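Local coordinates for protein transcriptional regulator, LacI family (Arthrobacter sp., PDB 4RKQ) that probably senses a sugar-like effector through its periplasmic-binding-protein-like domain and adjusts transcription accordingly, as other LacI-family regulators do, at residues K153-A156 with G157-E161; V254-L257 with V258-S262. All blocks are in the same frame, centred on the assembly; numbering follows the deposited sequence.

Contact 1 of 2, residues K153-A156 with G157-E161; sequences KAVA and GRLDE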
loop_
_atom_site.group_PDB
_atom_site.type_symbol
_atom_site.label_atom_id
_atom_site.label_comp_id
_atom_site.label_asym_id
_atom_site.label_seq_id
_atom_site.Cartn_x
_atom_site.Cartn_y
_atom_site.Cartn_z
ATOM N N LYS A 153 18.671 9.094 15.552
ATOM C CA LYS A 153 19.761 9.245 16.543
ATOM C C LYS A 153 20.866 8.243 16.305
ATOM O O LYS A 153 22.049 8.583 16.405
ATOM C CB LYS A 153 19.222 9.154 17.993
ATOM C CG LYS A 153 18.365 10.345 18.379
ATOM C CD LYS A 153 17.696 10.214 19.752
ATOM C CE LYS A 153 16.950 11.501 20.076
ATOM N NZ LYS A 153 15.781 11.322 20.967
ATOM N N ALA A 154 20.504 7.021 15.924
ATOM C CA ALA A 154 21.489 5.990 15.676
ATOM C C ALA A 154 22.376 6.341 14.486
ATOM O O ALA A 154 23.568 6.146 14.541
ATOM C CB ALA A 154 20.819 4.641 15.449
ATOM N N VAL A 155 21.790 6.872 13.416
ATOM C CA VAL A 155 22.571 7.271 12.238
ATOM C C VAL A 155 23.500 8.461 12.557
ATOM O O VAL A 155 24.682 8.455 12.182
ATOM C CB VAL A 155 21.629 7.603 11.055
ATOM C CG1 VAL A 155 22.396 8.192 9.870
ATOM C CG2 VAL A 155 20.824 6.363 10.652
ATOM N N ALA A 156 22.960 9.463 13.246
ATOM C CA ALA A 156 23.732 10.649 13.617
ATOM C C ALA A 156 24.903 10.273 14.514
ATOM O O ALA A 156 26.014 10.750 14.316
ATOM C CB ALA A 156 22.858 11.646 14.308
ATOM N N GLY A 157 24.633 9.404 15.480
ATOM C CA GLY A 157 25.646 8.777 16.294
ATOM C C GLY A 157 26.751 8.133 15.489
ATOM O O GLY A 157 27.917 8.366 15.768
ATOM N N ARG A 158 26.401 7.328 14.486
ATOM C CA ARG A 158 27.408 6.643 13.720
ATOM C C ARG A 158 28.250 7.620 12.903
ATOM O O ARG A 158 29.479 7.492 12.828
ATOM C CB ARG A 158 26.794 5.579 12.820
ATOM C CG ARG A 158 27.778 4.779 11.988
ATOM C CD ARG A 158 28.802 4.090 12.859
ATOM N NE ARG A 158 29.620 3.144 12.098
ATOM C CZ ARG A 158 30.589 2.391 12.613
ATOM N NH1 ARG A 158 30.882 2.475 13.901
ATOM N NH2 ARG A 158 31.267 1.554 11.837
ATOM N N LEU A 159 27.588 8.575 12.260
ATOM C CA LEU A 159 28.307 9.539 11.454
ATOM C C LEU A 159 29.195 10.453 12.338
ATOM O O LEU A 159 30.292 10.802 11.929
ATOM C CB LEU A 159 27.339 10.385 10.642
ATOM C CG LEU A 159 26.636 9.685 9.473
ATOM C CD1 LEU A 159 25.467 10.522 8.994
ATOM C CD2 LEU A 159 27.599 9.419 8.328
ATOM N N ASP A 160 28.703 10.872 13.506
ATOM C CA ASP A 160 29.517 11.646 14.456
ATOM C C ASP A 160 30.741 10.816 14.910
ATOM O O ASP A 160 31.878 11.277 14.885
ATOM C CB ASP A 160 28.676 12.083 15.654
ATOM C CG ASP A 160 27.798 13.284 15.359
ATOM O OD1 ASP A 160 28.028 13.983 14.347
ATOM O OD2 ASP A 160 26.871 13.556 16.155
ATOM N N GLU A 161 30.501 9.573 15.289
ATOM C CA GLU A 161 31.568 8.649 15.658
ATOM C C GLU A 161 32.645 8.514 14.587
ATOM O O GLU A 161 33.806 8.343 14.906
ATOM C CB GLU A 161 30.965 7.281 15.944
ATOM C CG GLU A 161 31.927 6.110 16.014
ATOM C CD GLU A 161 31.329 4.931 16.757
ATOM O OE1 GLU A 161 30.134 4.609 16.538
ATOM O OE2 GLU A 161 32.059 4.333 17.573
#
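A156 O accepts the amide of D160, N to O 2.8 Å with an N-H...O angle of 164°, in the last turns of the helix 150-161, the crossover helix of a beta-alpha-beta unit between the parallel strands 131-136 and 166-171. It is one of five successive i to i+4 bonds here, a worked example of how an amphipathic helix divides its duties. G157 N reaches K153 O at 2.9 Å, and L159 N meets V155 O nearly head-on, with a C=O...N angle of 161°. R158 N to A154 O is longer, at 3.1 Å, and more bent.

The face turned inward is apolar. V155 and L159 lie side by side and point the same way, CG1 of the valine 4.0 Å from CD1 of the leucine. CG of L159 is set anti to its carbonyl carbon (chi1 -72°), which lays the branch back over the preceding turn, close to V155 O. The pair continues into the domain: V155 packs on A116 and Y133, L159 on V120, I131 and W166, so the two side chains lie between helix 112-125 and strands 131-136 and 166-171, touching both.

Polar groups occupy other sides of the helix. OD1 of D160 accepts a hydrogen bond from the indole NE1 of W166, which ties the end of the helix to the strand that follows it. Away from D160, and about one turn apart, R158 and E161 pair up: the guanidinium presents its edge, in plane, to the carboxylate, a weak salt bridge with R158 NH1 3.5 Å from E161 OE1.

Contact 2 of 2, residues V254-L257 with V258-S262; sequences VELL and VGLLS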
loop_
_atom_site.group_PDB
_atom_site.type_symbol
_atom_site.label_atom_id
_atom_site.label_comp_id
_atom_site.label_asym_id
_atom_site.label_seq_id
_atom_site.Cartn_x
_atom_site.Cartn_y
_atom_site.Cartn_z
ATOM N N VAL A 254 3.565 -13.200 14.970
ATOM C CA VAL A 254 2.612 -14.277 15.124
ATOM C C VAL A 254 3.158 -15.402 15.977
ATOM O O VAL A 254 2.450 -15.940 16.833
ATOM C CB VAL A 254 2.211 -14.839 13.753
ATOM C CG1 VAL A 254 1.389 -16.129 13.895
ATOM C CG2 VAL A 254 1.465 -13.783 12.987
ATOM N N GLU A 255 4.436 -15.711 15.825
ATOM C CA GLU A 255 5.011 -16.770 16.657
ATOM C C GLU A 255 5.100 -16.341 18.117
ATOM O O GLU A 255 4.807 -17.109 19.024
ATOM C CB GLU A 255 6.372 -17.187 16.115
ATOM C CG GLU A 255 6.183 -17.992 14.857
ATOM C CD GLU A 255 7.497 -18.512 14.300
ATOM O OE1 GLU A 255 8.578 -18.049 14.719
ATOM O OE2 GLU A 255 7.444 -19.377 13.413
ATOM N N LEU A 256 5.432 -15.086 18.365
ATOM C CA LEU A 256 5.353 -14.592 19.710
ATOM C C LEU A 256 3.925 -14.738 20.271
ATOM O O LEU A 256 3.728 -15.129 21.439
ATOM C CB LEU A 256 5.784 -13.124 19.714
ATOM C CG LEU A 256 5.984 -12.400 20.999
ATOM C CD1 LEU A 256 6.749 -13.247 22.000
ATOM C CD2 LEU A 256 6.733 -11.104 20.709
ATOM N N LEU A 257 2.918 -14.385 19.474
ATOM C CA LEU A 257 1.539 -14.451 19.971
ATOM C C LEU A 257 1.145 -15.909 20.212
ATOM O O LEU A 257 0.479 -16.217 21.169
ATOM C CB LEU A 257 0.584 -13.841 18.970
ATOM C CG LEU A 257 -0.879 -13.825 19.374
ATOM C CD1 LEU A 257 -1.092 -13.176 20.742
ATOM C CD2 LEU A 257 -1.638 -13.092 18.267
ATOM N N VAL A 258 1.576 -16.814 19.331
ATOM C CA VAL A 258 1.320 -18.248 19.591
ATOM C C VAL A 258 1.857 -18.654 20.977
ATOM O O VAL A 258 1.173 -19.340 21.740
ATOM C CB VAL A 258 1.924 -19.162 18.510
ATOM C CG1 VAL A 258 1.821 -20.639 18.924
ATOM C CG2 VAL A 258 1.234 -18.936 17.162
ATOM N N GLY A 259 3.069 -18.219 21.302
ATOM C CA GLY A 259 3.723 -18.594 22.536
ATOM C C GLY A 259 3.071 -17.964 23.751
ATOM O O GLY A 259 2.974 -18.566 24.850
ATOM N N LEU A 260 2.600 -16.747 23.576
ATOM C CA LEU A 260 1.885 -16.058 24.652
ATOM C C LEU A 260 0.530 -16.700 24.888
ATOM O O LEU A 260 0.130 -16.869 26.042
ATOM C CB LEU A 260 1.707 -14.556 24.347
ATOM C CG LEU A 260 3.018 -13.746 24.424
ATOM C CD1 LEU A 260 2.894 -12.417 23.709
ATOM C CD2 LEU A 260 3.401 -13.541 25.873
ATOM N N LEU A 261 -0.196 -17.027 23.816
ATOM C CA LEU A 261 -1.525 -17.657 23.977
ATOM C C LEU A 261 -1.422 -19.058 24.598
ATOM O O LEU A 261 -2.318 -19.483 25.302
ATOM C CB LEU A 261 -2.302 -17.763 22.647
ATOM C CG LEU A 261 -2.772 -16.420 22.068
ATOM C CD1 LEU A 261 -3.242 -16.644 20.642
ATOM C CD2 LEU A 261 -3.821 -15.718 22.922
ATOM N N SER A 262 -0.358 -19.773 24.281
ATOM C CA SER A 262 -0.193 -21.149 24.726
ATOM C C SER A 262 0.383 -21.266 26.122
ATOM O O SER A 262 0.337 -22.328 26.705
ATOM C CB SER A 262 0.706 -21.894 23.755
ATOM O OG SER A 262 2.066 -21.541 23.936
#
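The C-terminal half of helix 246-262 packs L256, L257 and L260 against strand 94-97, L257 also reaching the parallel strand 73-76, and shows how a helix covering a sheet builds its own hydrophobic face from residues four apart. V258, G259, L260 and L261 each donate their amide to the carbonyl four residues back; the V258 N to V254 O and L261 N to L257 O bonds are both 2.8 Å.

L257 and L261 cross obliquely, CD1 of L257 3.9 Å from CG of L261. The two leucines take different first torsions: L257 sends CG out opposite its backbone N (chi1 -179°), whereas CG of L261 lies beside its own N and leans back toward L257 O, 3.4 Å away. Farther out, L257 reaches A73, I75, P93, I95 and W46. Cutting this side chain back to an alanine is likely to open a gap against I75, I95 and W46 and leave L261 without the methyl it rests on.

L256 and L260 repeat the pattern on a neighbouring line, CG of L256 to CD1 of L260 4.1 Å, and both side chains touch I95. G259 is buried and shares a backbone hydrogen bond with V265, pinning the chain beyond the helix alongside it. V258, partly exposed, lies near R44, and its CG2 drops onto the preceding turn, coming to 3.3 Å from V254 O.

In the fold
Contact 1 precedes contact 2 along the chain, and the two do not meet: their centres are 35 Å apart and their nearest atoms about 22 Å. Each belongs to a helix flanking parallel strands, the layering expected of the two-lobed periplasmic-binding-protein fold. Residues 153-161 serve the lobe containing strands 131-136 and 166-171, whereas 254-262 lie against strands 73-76 and 94-97 of the other lobe, although they come later in sequence. The chain has therefore crossed back between lobes before helix 246-262. In LacI relatives such lobes close around an effector; here each contact lies in the helical layer of a separate lobe, with no direct link between them.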